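Local coordinates for protein fructose-bisphosphatase (Pyrococcus horikoshii, PDB 1VDW) that probably hydrolyses the 1-phosphate of fructose 1,6-bisphosphate in a magnesium-dependent reaction, as a homodimer of the inositol monophosphatase superfamily, at residues 139-143 against 211-215. Numbering follows the deposited sequence.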
ATOM      1  N   LYS A 139     -23.238   5.484  -1.776  1.00 13.22           N
ATOM      2  CA  LYS A 139     -22.844   5.653  -3.170  1.00 14.39           C
ATOM      3  C   LYS A 139     -21.453   6.276  -3.315  1.00 13.14           C
ATOM      4  O   LYS A 139     -21.097   7.216  -2.602  1.00 14.73           O
ATOM      5  CB  LYS A 139     -23.875   6.510  -3.913  1.00 17.47           C
ATOM      6  CG  LYS A 139     -23.505   6.795  -5.362  1.00 21.05           C
ATOM      7  CD  LYS A 139     -24.648   7.440  -6.136  1.00 25.13           C
ATOM      8  CE  LYS A 139     -25.783   6.457  -6.373  1.00 25.84           C
ATOM      9  NZ  LYS A 139     -26.860   7.041  -7.220  1.00 29.66           N
ATOM     10  N   ILE A 140     -20.660   5.729  -4.233  1.00 11.97           N
ATOM     11  CA  ILE A 140     -19.324   6.246  -4.501  1.00 12.59           C
ATOM     12  C   ILE A 140     -19.200   6.588  -5.978  1.00 12.26           C
ATOM     13  O   ILE A 140     -19.928   6.055  -6.814  1.00 13.84           O
ATOM     14  CB  ILE A 140     -18.203   5.223  -4.135  1.00 11.20           C
ATOM     15  CG1 ILE A 140     -18.431   3.890  -4.855  1.00 11.01           C
ATOM     16  CG2 ILE A 140     -18.136   5.052  -2.623  1.00 11.12           C
ATOM     17  CD1 ILE A 140     -17.267   2.909  -4.721  1.00 12.04           C
ATOM     18  N   LYS A 141     -18.282   7.492  -6.294  1.00 11.87           N
ATOM     19  CA  LYS A 141     -18.042   7.887  -7.676  1.00 12.15           C
ATOM     20  C   LYS A 141     -16.601   8.342  -7.810  1.00 11.03           C
ATOM     21  O   LYS A 141     -15.964   8.707  -6.821  1.00 10.85           O
ATOM     22  CB  LYS A 141     -18.984   9.024  -8.095  1.00 15.11           C
ATOM     23  CG  LYS A 141     -18.840  10.301  -7.286  1.00 20.01           C
ATOM     24  CD  LYS A 141     -19.896  11.321  -7.698  1.00 24.08           C
ATOM     25  CE  LYS A 141     -19.844  12.576  -6.837  1.00 27.27           C
ATOM     26  NZ  LYS A 141     -18.589  13.354  -7.033  1.00 29.25           N
ATOM     27  N   VAL A 142     -16.077   8.305  -9.029  1.00 11.53           N
ATOM     28  CA  VAL A 142     -14.709   8.750  -9.244  1.00 10.94           C
ATOM     29  C   VAL A 142     -14.661  10.233  -8.911  1.00 11.02           C
ATOM     30  O   VAL A 142     -15.681  10.932  -8.980  1.00 12.39           O
ATOM     31  CB  VAL A 142     -14.247   8.539 -10.709  1.00 10.83           C
ATOM     32  CG1 VAL A 142     -14.219   7.059 -11.031  1.00 12.12           C
ATOM     33  CG2 VAL A 142     -15.169   9.284 -11.681  1.00 11.81           C
ATOM     34  N   ARG A 143     -13.494  10.715  -8.515  1.00 11.32           N
ATOM     35  CA  ARG A 143     -13.372  12.127  -8.197  1.00 12.14           C
ATOM     36  C   ARG A 143     -13.075  12.915  -9.462  1.00 13.87           C
ATOM     37  O   ARG A 143     -12.655  12.361 -10.477  1.00 13.26           O
ATOM     38  CB  ARG A 143     -12.261  12.360  -7.172  1.00 12.15           C
ATOM     39  CG  ARG A 143     -10.846  12.105  -7.680  1.00 12.70           C
ATOM     40  CD  ARG A 143      -9.851  12.331  -6.552  1.00 13.37           C
ATOM     41  NE  ARG A 143      -8.467  12.065  -6.933  1.00 12.26           N
ATOM     42  CZ  ARG A 143      -7.505  11.775  -6.062  1.00 12.45           C
ATOM     43  NH1 ARG A 143      -7.779  11.704  -4.765  1.00 13.01           N
ATOM     44  NH2 ARG A 143      -6.266  11.578  -6.480  1.00 14.42           N
ATOM     45  N   GLU A 211     -19.050   1.598 -13.226  1.00 12.16           N
ATOM     46  CA  GLU A 211     -20.324   2.118 -12.749  1.00 12.82           C
ATOM     47  C   GLU A 211     -20.117   3.398 -11.944  1.00 13.23           C
ATOM     48  O   GLU A 211     -21.011   4.238 -11.870  1.00 15.41           O
ATOM     49  CB  GLU A 211     -21.057   1.060 -11.922  1.00 13.08           C
ATOM     50  CG  GLU A 211     -22.446   1.468 -11.432  1.00 17.00           C
ATOM     51  CD  GLU A 211     -23.372   1.969 -12.533  1.00 19.23           C
ATOM     52  OE1 GLU A 211     -23.389   1.379 -13.635  1.00 19.54           O
ATOM     53  OE2 GLU A 211     -24.102   2.953 -12.285  1.00 21.70           O
ATOM     54  N   ALA A 212     -18.930   3.552 -11.360  1.00 11.51           N
ATOM     55  CA  ALA A 212     -18.603   4.740 -10.577  1.00 11.65           C
ATOM     56  C   ALA A 212     -18.193   5.914 -11.465  1.00 10.98           C
ATOM     57  O   ALA A 212     -17.931   7.011 -10.970  1.00 12.00           O
ATOM     58  CB  ALA A 212     -17.491   4.422  -9.581  1.00 11.71           C
ATOM     59  N   GLY A 213     -18.118   5.673 -12.772  1.00 11.53           N
ATOM     60  CA  GLY A 213     -17.764   6.734 -13.703  1.00 12.25           C
ATOM     61  C   GLY A 213     -16.394   6.653 -14.354  1.00 12.27           C
ATOM     62  O   GLY A 213     -16.022   7.534 -15.130  1.00 13.64           O
ATOM     63  N   ALA A 214     -15.629   5.613 -14.051  1.00 11.42           N
ATOM     64  CA  ALA A 214     -14.300   5.476 -14.635  1.00 11.49           C
ATOM     65  C   ALA A 214     -14.341   4.964 -16.067  1.00 12.55           C
ATOM     66  O   ALA A 214     -15.291   4.302 -16.479  1.00 13.03           O
ATOM     67  CB  ALA A 214     -13.443   4.536 -13.787  1.00 11.15           C
ATOM     68  N   ILE A 215     -13.294   5.290 -16.814  1.00 12.70           N
ATOM     69  CA  ILE A 215     -13.135   4.844 -18.187  1.00 14.07           C
ATOM     70  C   ILE A 215     -12.035   3.791 -18.083  1.00 13.01           C
ATOM     71  O   ILE A 215     -10.984   4.052 -17.494  1.00 12.73           O
ATOM     72  CB  ILE A 215     -12.668   5.998 -19.093  1.00 15.17           C
ATOM     73  CG1 ILE A 215     -13.698   7.131 -19.051  1.00 17.44           C
ATOM     74  CG2 ILE A 215     -12.488   5.501 -20.525  1.00 15.43           C
ATOM     75  CD1 ILE A 215     -13.219   8.415 -19.681  1.00 21.37           C
TER
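A212 and V142 are joined by the one hydrogen bond between the two segments, V142 N to A212 O at 3.0 Å and nearly straight (165° at the hydrogen). The same carbonyl takes a CA-H...O contact from K141 CA, 3.4 Å from A212 O; K141 and A212 are in register, their CA atoms 4.3 Å apart. The methyl of A212 points toward 139-143, its CB 4.0 Å from I140 O, and it also packs on A183 of helix 175-184. V142 aims its side chain at the turn: CG1 sits 3.8 Å from A214 CB and 4.4 Å from A212 CB, while V142 CG2 lies 3.9 Å from G213 C. The turn is a Schellman motif that ends helix 199-211. G213 carries its positive phi (109°); a CB there would jam against A212 O, which alone disfavours a side chain, and would also press on V142 CG2. In the layered alpha/beta sandwich of the inositol monophosphatase superfamily the contact joins the exit of strand 138-140, from the large sheet, to the connection entering strand 215-217 of the second, smaller sheet. Just beyond V142, R143 turns away from the turn, forms a salt bridge with D188 and hydrogen-bonds to Y90 of the second subunit.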